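Local coordinates for L-arabinose ABC transporter, periplasmic L-arabinose-binding protein (Burkholderia thailandensis, PDB 4KZK) that binds beta-D-galactose and probably captures L-arabinose and related sugars in the periplasm for an ABC transporter, at residues G170-A175 with W233-S238; N229-V234 with T257-A262. All coordinates share one frame; numbering follows the deposited sequence. Where two conformers were deposited one is given.

Interaction 1. Residues G170-A175 with W233-S238; sequences GVLRLA and WVAFGS
With CG between the backbone N and the carbonyl carbon (chi1 48°), the Phe236 ring stands against strand 170-175, whereas Trp233 sets CG beside its own backbone N (chi1 -76°) and lays its indole against Gly170 on the other sheet face. The two strands are parallel neighbours in one alpha/beta domain of a type I periplasmic binding protein; the directions of the two segments differ by 16°. The backbone ladder includes Val234 N to Gly170 O at 2.9 Å and Leu172 N to Val234 O at 2.8 Å, then slackens at the weak 3.4 Å bond from Phe236 N to Leu172 O before Leu174 N regains Phe236 O. Gly170 CA makes a CH-pi contact over one face of the indole, 4.1 Å from the centroid of its six-membered ring, and Leu172 CB reaches Trp233 CE3. Helix 213-226 covers this face at Leu172; helices 144-161 and 180-195 pack on Phe236 across the sheet. There Val171 and Val234 lie side by side, CG2 to CG2. The guanidinium of Arg173 leads away to salt bridges with Asp205 and Asp177, leaving its aliphatic CG 3.8 Å from Phe236 CE2, while Val171 CG1 meets the ring edge 3.7 Å from Phe236 CE1.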
ATOM      1  N   GLY A 170     -11.596 -16.710  13.335  1.00 14.70           N
ATOM      2  CA  GLY A 170     -12.071 -16.143  12.079  1.00 14.25           C
ATOM      3  C   GLY A 170     -10.955 -15.362  11.410  1.00 13.44           C
ATOM      4  O   GLY A 170     -10.272 -14.600  12.072  1.00 12.66           O
ATOM      5  N   VAL A 171     -10.789 -15.563  10.100  1.00 13.44           N
ATOM      6  CA  VAL A 171      -9.747 -14.906   9.306  1.00 13.21           C
ATOM      7  C   VAL A 171     -10.429 -13.983   8.294  1.00 13.22           C
ATOM      8  O   VAL A 171     -11.004 -14.442   7.306  1.00 13.51           O
ATOM      9  CB  VAL A 171      -8.844 -15.947   8.614  1.00 13.65           C
ATOM     10  CG1 VAL A 171      -7.770 -15.285   7.773  1.00 13.05           C
ATOM     11  CG2 VAL A 171      -8.221 -16.839   9.668  1.00 14.13           C
ATOM     12  N   LEU A 172     -10.394 -12.687   8.590  1.00 12.77           N
ATOM     13  CA  LEU A 172     -11.035 -11.691   7.725  1.00 13.00           C
ATOM     14  C   LEU A 172     -10.048 -11.187   6.670  1.00 12.56           C
ATOM     15  O   LEU A 172      -9.135 -10.419   6.974  1.00 11.67           O
ATOM     16  CB  LEU A 172     -11.573 -10.521   8.548  1.00 13.09           C
ATOM     17  CG  LEU A 172     -12.423  -9.531   7.746  1.00 13.55           C
ATOM     18  CD1 LEU A 172     -13.664 -10.234   7.214  1.00 14.02           C
ATOM     19  CD2 LEU A 172     -12.779  -8.317   8.585  1.00 14.20           C
ATOM     20  N   ARG A 173     -10.256 -11.593   5.423  1.00 12.65           N
ATOM     21  CA  ARG A 173      -9.409 -11.170   4.318  1.00 12.89           C
ATOM     22  C   ARG A 173     -10.086 -10.045   3.541  1.00 12.68           C
ATOM     23  O   ARG A 173     -10.994 -10.283   2.737  1.00 12.74           O
ATOM     24  CB  ARG A 173      -9.124 -12.347   3.389  1.00 14.08           C
ATOM     25  CG  ARG A 173      -8.128 -12.038   2.288  1.00 14.55           C
ATOM     26  CD  ARG A 173      -7.955 -13.195   1.330  1.00 16.13           C
ATOM     27  NE  ARG A 173      -8.987 -13.258   0.307  1.00 17.19           N
ATOM     28  CZ  ARG A 173      -8.966 -12.632  -0.870  1.00 18.22           C
ATOM     29  NH1 ARG A 173      -9.964 -12.821  -1.723  1.00 20.07           N
ATOM     30  NH2 ARG A 173      -7.963 -11.834  -1.216  1.00 18.42           N
ATOM     31  N   LEU A 174      -9.640  -8.821   3.780  1.00 11.99           N
ATOM     32  CA  LEU A 174     -10.149  -7.667   3.028  1.00 12.41           C
ATOM     33  C   LEU A 174      -9.550  -7.715   1.645  1.00 13.01           C
ATOM     34  O   LEU A 174      -8.326  -7.598   1.505  1.00 14.35           O
ATOM     35  CB  LEU A 174      -9.752  -6.353   3.690  1.00 12.36           C
ATOM     36  CG  LEU A 174     -10.366  -6.066   5.047  1.00 13.28           C
ATOM     37  CD1 LEU A 174      -9.578  -4.924   5.707  1.00 13.20           C
ATOM     38  CD2 LEU A 174     -11.835  -5.740   4.932  1.00 14.36           C
ATOM     39  N   ALA A 175     -10.390  -7.870   0.625  1.00 12.85           N
ATOM     40  CA  ALA A 175      -9.894  -8.209  -0.701  1.00 13.20           C
ATOM     41  C   ALA A 175     -10.139  -7.121  -1.730  1.00 13.32           C
ATOM     42  O   ALA A 175     -11.236  -6.549  -1.822  1.00 14.02           O
ATOM     43  CB  ALA A 175     -10.542  -9.492  -1.171  1.00 13.82           C
ATOM     44  N   TRP A 233     -11.075 -12.972  16.113  1.00 13.91           N
ATOM     45  CA  TRP A 233     -10.805 -12.626  14.716  1.00 12.75           C
ATOM     46  C   TRP A 233      -9.403 -12.126  14.482  1.00 11.86           C
ATOM     47  O   TRP A 233      -8.807 -11.517  15.356  1.00 11.48           O
ATOM     48  CB  TRP A 233     -11.723 -11.499  14.261  1.00 12.52           C
ATOM     49  CG  TRP A 233     -13.127 -11.887  13.986  1.00 12.90           C
ATOM     50  CD1 TRP A 233     -14.173 -11.843  14.861  1.00 13.71           C
ATOM     51  CD2 TRP A 233     -13.652 -12.349  12.738  1.00 12.99           C
ATOM     52  NE1 TRP A 233     -15.322 -12.280  14.233  1.00 14.13           N
ATOM     53  CE2 TRP A 233     -15.034 -12.568  12.924  1.00 13.73           C
ATOM     54  CE3 TRP A 233     -13.098 -12.572  11.469  1.00 12.57           C
ATOM     55  CZ2 TRP A 233     -15.863 -13.026  11.892  1.00 14.06           C
ATOM     56  CZ3 TRP A 233     -13.919 -13.019  10.449  1.00 12.88           C
ATOM     57  CH2 TRP A 233     -15.289 -13.245  10.667  1.00 13.67           C
ATOM     58  N   VAL A 234      -8.920 -12.339  13.264  1.00 11.47           N
ATOM     59  CA  VAL A 234      -7.754 -11.628  12.758  1.00 10.89           C
ATOM     60  C   VAL A 234      -8.166 -10.968  11.449  1.00 10.55           C
ATOM     61  O   VAL A 234      -9.135 -11.404  10.793  1.00 11.20           O
ATOM     62  CB  VAL A 234      -6.527 -12.556  12.574  1.00 10.89           C
ATOM     63  CG1 VAL A 234      -6.174 -13.286  13.871  1.00 11.39           C
ATOM     64  CG2 VAL A 234      -6.755 -13.566  11.472  1.00 11.08           C
ATOM     65  N   ALA A 235      -7.465  -9.899  11.083  1.00  9.84           N
ATOM     66  CA  ALA A 235      -7.839  -9.168   9.889  1.00  9.87           C
ATOM     67  C   ALA A 235      -6.642  -8.509   9.264  1.00  9.58           C
ATOM     68  O   ALA A 235      -5.684  -8.151   9.948  1.00  9.73           O
ATOM     69  CB  ALA A 235      -8.914  -8.127  10.202  1.00  9.84           C
ATOM     70  N   PHE A 236      -6.723  -8.307   7.960  1.00  9.92           N
ATOM     71  CA  PHE A 236      -5.667  -7.669   7.207  1.00  9.59           C
ATOM     72  C   PHE A 236      -6.213  -7.314   5.850  1.00 10.07           C
ATOM     73  O   PHE A 236      -7.175  -7.907   5.365  1.00  9.66           O
ATOM     74  CB  PHE A 236      -4.474  -8.638   7.075  1.00  9.75           C
ATOM     75  CG  PHE A 236      -4.877 -10.020   6.623  1.00 10.13           C
ATOM     76  CD1 PHE A 236      -5.273 -10.975   7.552  1.00 10.90           C
ATOM     77  CD2 PHE A 236      -4.920 -10.351   5.275  1.00 10.62           C
ATOM     78  CE1 PHE A 236      -5.684 -12.230   7.159  1.00 11.43           C
ATOM     79  CE2 PHE A 236      -5.324 -11.607   4.884  1.00 11.20           C
ATOM     80  CZ  PHE A 236      -5.707 -12.551   5.819  1.00 11.78           C
ATOM     81  N   GLY A 237      -5.542  -6.389   5.204  1.00 10.56           N
ATOM     82  CA  GLY A 237      -5.919  -5.993   3.861  1.00 10.85           C
ATOM     83  C   GLY A 237      -4.722  -5.764   2.976  1.00 10.85           C
ATOM     84  O   GLY A 237      -3.736  -6.526   2.987  1.00 13.57           O
ATOM     85  N   SER A 238      -4.803  -4.734   2.171  1.00  9.61           N
ATOM     86  CA  SER A 238      -3.709  -4.364   1.299  1.00  9.37           C
ATOM     87  C   SER A 238      -2.821  -3.298   1.936  1.00  8.46           C
ATOM     88  O   SER A 238      -1.687  -3.117   1.516  1.00  8.30           O
ATOM     89  CB  SER A 238      -4.232  -3.877  -0.043  1.00 10.03           C
ATOM     90  OG  SER A 238      -5.101  -2.778   0.109  1.00 11.11           O
TER

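Interaction 2. Residues N229-V234 with T257-A262; sequences NFRHWV and TDDMIA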
ATOM      1  N   ASN A 229     -20.516 -16.519  14.442  1.00 27.67           N
ATOM      2  CA  ASN A 229     -20.025 -17.697  15.176  1.00 28.84           C
ATOM      3  C   ASN A 229     -18.625 -17.558  15.796  1.00 27.07           C
ATOM      4  O   ASN A 229     -18.302 -18.241  16.770  1.00 27.56           O
ATOM      5  CB  ASN A 229     -20.044 -18.927  14.245  1.00 30.45           C
ATOM      6  CG  ASN A 229     -19.200 -18.735  12.983  1.00 31.30           C
ATOM      7  OD1 ASN A 229     -19.562 -17.965  12.083  1.00 32.30           O
ATOM      8  ND2 ASN A 229     -18.063 -19.431  12.914  1.00 31.64           N
ATOM      9  N   PHE A 230     -17.789 -16.694  15.229  1.00 24.54           N
ATOM     10  CA  PHE A 230     -16.412 -16.538  15.707  1.00 23.05           C
ATOM     11  C   PHE A 230     -16.338 -15.631  16.920  1.00 23.05           C
ATOM     12  O   PHE A 230     -16.980 -14.586  16.958  1.00 23.39           O
ATOM     13  CB  PHE A 230     -15.516 -15.973  14.603  1.00 21.52           C
ATOM     14  CG  PHE A 230     -15.340 -16.904  13.435  1.00 21.17           C
ATOM     15  CD1 PHE A 230     -14.687 -18.117  13.590  1.00 21.48           C
ATOM     16  CD2 PHE A 230     -15.811 -16.563  12.176  1.00 20.76           C
ATOM     17  CE1 PHE A 230     -14.515 -18.977  12.521  1.00 21.74           C
ATOM     18  CE2 PHE A 230     -15.641 -17.424  11.098  1.00 21.05           C
ATOM     19  CZ  PHE A 230     -14.995 -18.634  11.273  1.00 21.76           C
ATOM     20  N   ARG A 231     -15.547 -16.029  17.911  1.00 22.73           N
ATOM     21  CA  ARG A 231     -15.291 -15.181  19.066  1.00 23.16           C
ATOM     22  C   ARG A 231     -14.040 -14.338  18.813  1.00 21.03           C
ATOM     23  O   ARG A 231     -14.000 -13.134  19.102  1.00 21.79           O
ATOM     24  CB  ARG A 231     -15.109 -16.054  20.301  1.00 25.08           C
ATOM     25  CG  ARG A 231     -14.833 -15.292  21.583  1.00 26.60           C
ATOM     26  CD  ARG A 231     -16.068 -14.611  22.146  1.00 28.48           C
ATOM     27  NE  ARG A 231     -15.664 -13.456  22.947  1.00 29.78           N
ATOM     28  CZ  ARG A 231     -16.490 -12.564  23.485  1.00 31.44           C
ATOM     29  NH1 ARG A 231     -17.811 -12.669  23.338  1.00 32.55           N
ATOM     30  NH2 ARG A 231     -15.978 -11.557  24.182  1.00 32.24           N
ATOM     31  N   HIS A 232     -13.024 -14.983  18.254  1.00 18.90           N
ATOM     32  CA  HIS A 232     -11.769 -14.338  17.960  1.00 17.39           C
ATOM     33  C   HIS A 232     -11.627 -14.130  16.472  1.00 15.57           C
ATOM     34  O   HIS A 232     -11.976 -15.023  15.671  1.00 15.20           O
ATOM     35  CB  HIS A 232     -10.606 -15.196  18.432  1.00 17.86           C
ATOM     36  CG  HIS A 232     -10.476 -15.285  19.917  1.00 19.24           C
ATOM     37  ND1 HIS A 232      -9.939 -16.386  20.544  1.00 20.73           N
ATOM     38  CD2 HIS A 232     -10.777 -14.399  20.897  1.00 19.78           C
ATOM     39  CE1 HIS A 232      -9.919 -16.179  21.849  1.00 21.44           C
ATOM     40  NE2 HIS A 232     -10.413 -14.975  22.089  1.00 21.22           N
ATOM     41  N   TRP A 233     -11.075 -12.972  16.113  1.00 13.91           N
ATOM     42  CA  TRP A 233     -10.805 -12.626  14.716  1.00 12.75           C
ATOM     43  C   TRP A 233      -9.403 -12.126  14.482  1.00 11.86           C
ATOM     44  O   TRP A 233      -8.807 -11.517  15.356  1.00 11.48           O
ATOM     45  CB  TRP A 233     -11.723 -11.499  14.261  1.00 12.52           C
ATOM     46  CG  TRP A 233     -13.127 -11.887  13.986  1.00 12.90           C
ATOM     47  CD1 TRP A 233     -14.173 -11.843  14.861  1.00 13.71           C
ATOM     48  CD2 TRP A 233     -13.652 -12.349  12.738  1.00 12.99           C
ATOM     49  NE1 TRP A 233     -15.322 -12.280  14.233  1.00 14.13           N
ATOM     50  CE2 TRP A 233     -15.034 -12.568  12.924  1.00 13.73           C
ATOM     51  CE3 TRP A 233     -13.098 -12.572  11.469  1.00 12.57           C
ATOM     52  CZ2 TRP A 233     -15.863 -13.026  11.892  1.00 14.06           C
ATOM     53  CZ3 TRP A 233     -13.919 -13.019  10.449  1.00 12.88           C
ATOM     54  CH2 TRP A 233     -15.289 -13.245  10.667  1.00 13.67           C
ATOM     55  N   VAL A 234      -8.920 -12.339  13.264  1.00 11.47           N
ATOM     56  CA  VAL A 234      -7.754 -11.628  12.758  1.00 10.89           C
ATOM     57  C   VAL A 234      -8.166 -10.968  11.449  1.00 10.55           C
ATOM     58  O   VAL A 234      -9.135 -11.404  10.793  1.00 11.20           O
ATOM     59  CB  VAL A 234      -6.527 -12.556  12.574  1.00 10.89           C
ATOM     60  CG1 VAL A 234      -6.174 -13.286  13.871  1.00 11.39           C
ATOM     61  CG2 VAL A 234      -6.755 -13.566  11.472  1.00 11.08           C
ATOM     62  N   THR A 257     -10.391  -4.944  21.104  1.00 18.24           N
ATOM     63  CA  THR A 257      -8.983  -5.282  21.016  0.50 17.70           C
ATOM     64  C   THR A 257      -8.616  -6.659  21.569  1.00 18.24           C
ATOM     65  O   THR A 257      -7.704  -7.288  21.057  1.00 17.46           O
ATOM     66  CB  THR A 257      -8.090  -4.202  21.645  0.50 17.77           C
ATOM     67  OG1 THR A 257      -6.732  -4.475  21.289  0.50 17.28           O
ATOM     68  CG2 THR A 257      -8.257  -4.158  23.169  0.50 18.52           C
ATOM     69  N   ASP A 258      -9.330  -7.158  22.567  1.00 19.29           N
ATOM     70  CA  ASP A 258      -9.005  -8.489  23.077  1.00 20.70           C
ATOM     71  C   ASP A 258      -9.361  -9.622  22.114  1.00 19.90           C
ATOM     72  O   ASP A 258      -8.776 -10.708  22.190  1.00 20.45           O
ATOM     73  CB  ASP A 258      -9.696  -8.734  24.420  1.00 23.09           C
ATOM     74  CG  ASP A 258      -9.109  -7.888  25.553  1.00 24.90           C
ATOM     75  OD1 ASP A 258      -7.957  -7.407  25.445  1.00 26.10           O
ATOM     76  OD2 ASP A 258      -9.800  -7.735  26.576  1.00 28.18           O
ATOM     77  N   ASP A 259     -10.290  -9.358  21.201  1.00 18.97           N
ATOM     78  CA  ASP A 259     -10.826 -10.374  20.304  1.00 18.76           C
ATOM     79  C   ASP A 259     -10.450 -10.143  18.855  1.00 16.53           C
ATOM     80  O   ASP A 259     -10.890 -10.890  17.993  1.00 15.78           O
ATOM     81  CB  ASP A 259     -12.349 -10.440  20.454  1.00 20.37           C
ATOM     82  CG  ASP A 259     -12.773 -10.932  21.823  1.00 22.64           C
ATOM     83  OD1 ASP A 259     -12.065 -11.783  22.410  1.00 24.12           O
ATOM     84  OD2 ASP A 259     -13.797 -10.440  22.313  1.00 25.14           O
ATOM     85  N   MET A 260      -9.593  -9.149  18.602  1.00 14.74           N
ATOM     86  CA  MET A 260      -9.180  -8.800  17.226  1.00 13.52           C
ATOM     87  C   MET A 260      -7.677  -8.567  17.145  1.00 12.25           C
ATOM     88  O   MET A 260      -7.149  -7.755  17.890  1.00 12.44           O
ATOM     89  CB  MET A 260      -9.901  -7.531  16.746  1.00 13.77           C
ATOM     90  CG  MET A 260      -9.347  -6.921  15.444  1.00 13.39           C
ATOM     91  SD  MET A 260      -9.555  -7.949  13.970  1.00 13.76           S
ATOM     92  CE  MET A 260     -11.305  -7.841  13.618  1.00 14.32           C
ATOM     93  N   ILE A 261      -7.000  -9.268  16.239  1.00 11.05           N
ATOM     94  CA  ILE A 261      -5.596  -8.952  15.913  1.00 10.34           C
ATOM     95  C   ILE A 261      -5.523  -8.590  14.435  1.00  9.69           C
ATOM     96  O   ILE A 261      -5.694  -9.451  13.573  1.00  9.46           O
ATOM     97  CB  ILE A 261      -4.648 -10.127  16.216  1.00 10.66           C
ATOM     98  CG1 ILE A 261      -4.735 -10.494  17.695  1.00 11.16           C
ATOM     99  CG2 ILE A 261      -3.225  -9.776  15.825  1.00 10.53           C
ATOM    100  CD1 ILE A 261      -4.069 -11.810  18.008  1.00 11.60           C
ATOM    101  N   ALA A 262      -5.271  -7.321  14.155  1.00  9.09           N
ATOM    102  CA  ALA A 262      -5.204  -6.821  12.798  1.00  8.44           C
ATOM    103  C   ALA A 262      -3.837  -6.232  12.542  1.00  8.14           C
ATOM    104  O   ALA A 262      -3.318  -5.508  13.379  1.00  8.35           O
ATOM    105  CB  ALA A 262      -6.285  -5.766  12.583  1.00  8.47           C
TER
HETATM  106  O   HOH W   1     -13.305 -13.824  24.002  1.00 29.89           O
HETATM  107  O   HOH W   2     -10.170 -12.763  24.323  1.00 35.61           O
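Arg231 and Asp259 carry the charged part of this contact: Arg231 NH2 lies 3.1 Å from Asp259 OD2 in a salt bridge. The guanidinium and carboxylate planes stand 86° apart, so the two groups do not meet as a flat, two-pronged pair. The bend of the arginine chain at chi2 (75°) sets the course of CD, and beyond it NE donates to water 1. That water in turn donates to Asp259 OD1, adding an indirect link to the direct one.

A second water-mediated link involves His232. Water 2 donates to Asp259 OD1 and is hydrogen-bonded to His232 NE2, 3.2 Å away. Asp259 OD1 also sits at the edge of the imidazole, in its plane, 3.3 Å from His232 CD2. The two carboxylate oxygens thus divide their work, OD2 taking the guanidinium and OD1 both waters, while Trp164 stacks on the histidine ring.

Two backbone hydrogen bonds join the strands. Trp233 N donates to Asp259 O at 2.8 Å, and Ile261 N returns a 3.0 Å bond to Trp233 O. That Trp233 uses its N and O on Asp259 and Ile261, the residues flanking its partner Met260, is the mark of parallel pairing, and strands 233-236 and 260-264 are joined through helix 240-252 as a beta-alpha-beta unit of the periplasmic binding protein fold. CA-H...O contacts supplement the ladder: Met260 CA approaches Trp233 O, and Val234 CA lies 3.1 Å from Ile261 O.

Apolar contact falls on both sheet faces. On the face bearing Trp233 and Met260, the methionine chain bends at chi2 and again at chi3 (73°), and its terminal CE comes to 3.7 Å from Trp233 CB. On the other face, packed by helix 144-161, which touches both residues, Val234 CG1 approaches Ile261 CB.

In the fold
From the N terminus, strand 170-175 leads through helix 180-195, strand 203-207 and helix 213-226 before the chain returns at strand 233-236, where interaction 1 closes a loop of 57 intervening residues. Interaction 2 begins in the loop leading into that strand and closes a shorter loop, of 22 residues, around helix 240-252. The loops therefore follow one another, overlapping at Trp233 and Val234, rather than nesting. Strand 233-236 is the middle of three parallel neighbours, and probable hydrogen bonds from Gly170 N to His232 O and from Ala235 N to Ile261 O continue the two ladders. Interaction 1 runs toward the sugar-binding end, near Asn239 and Arg185; interaction 2 lies away from it.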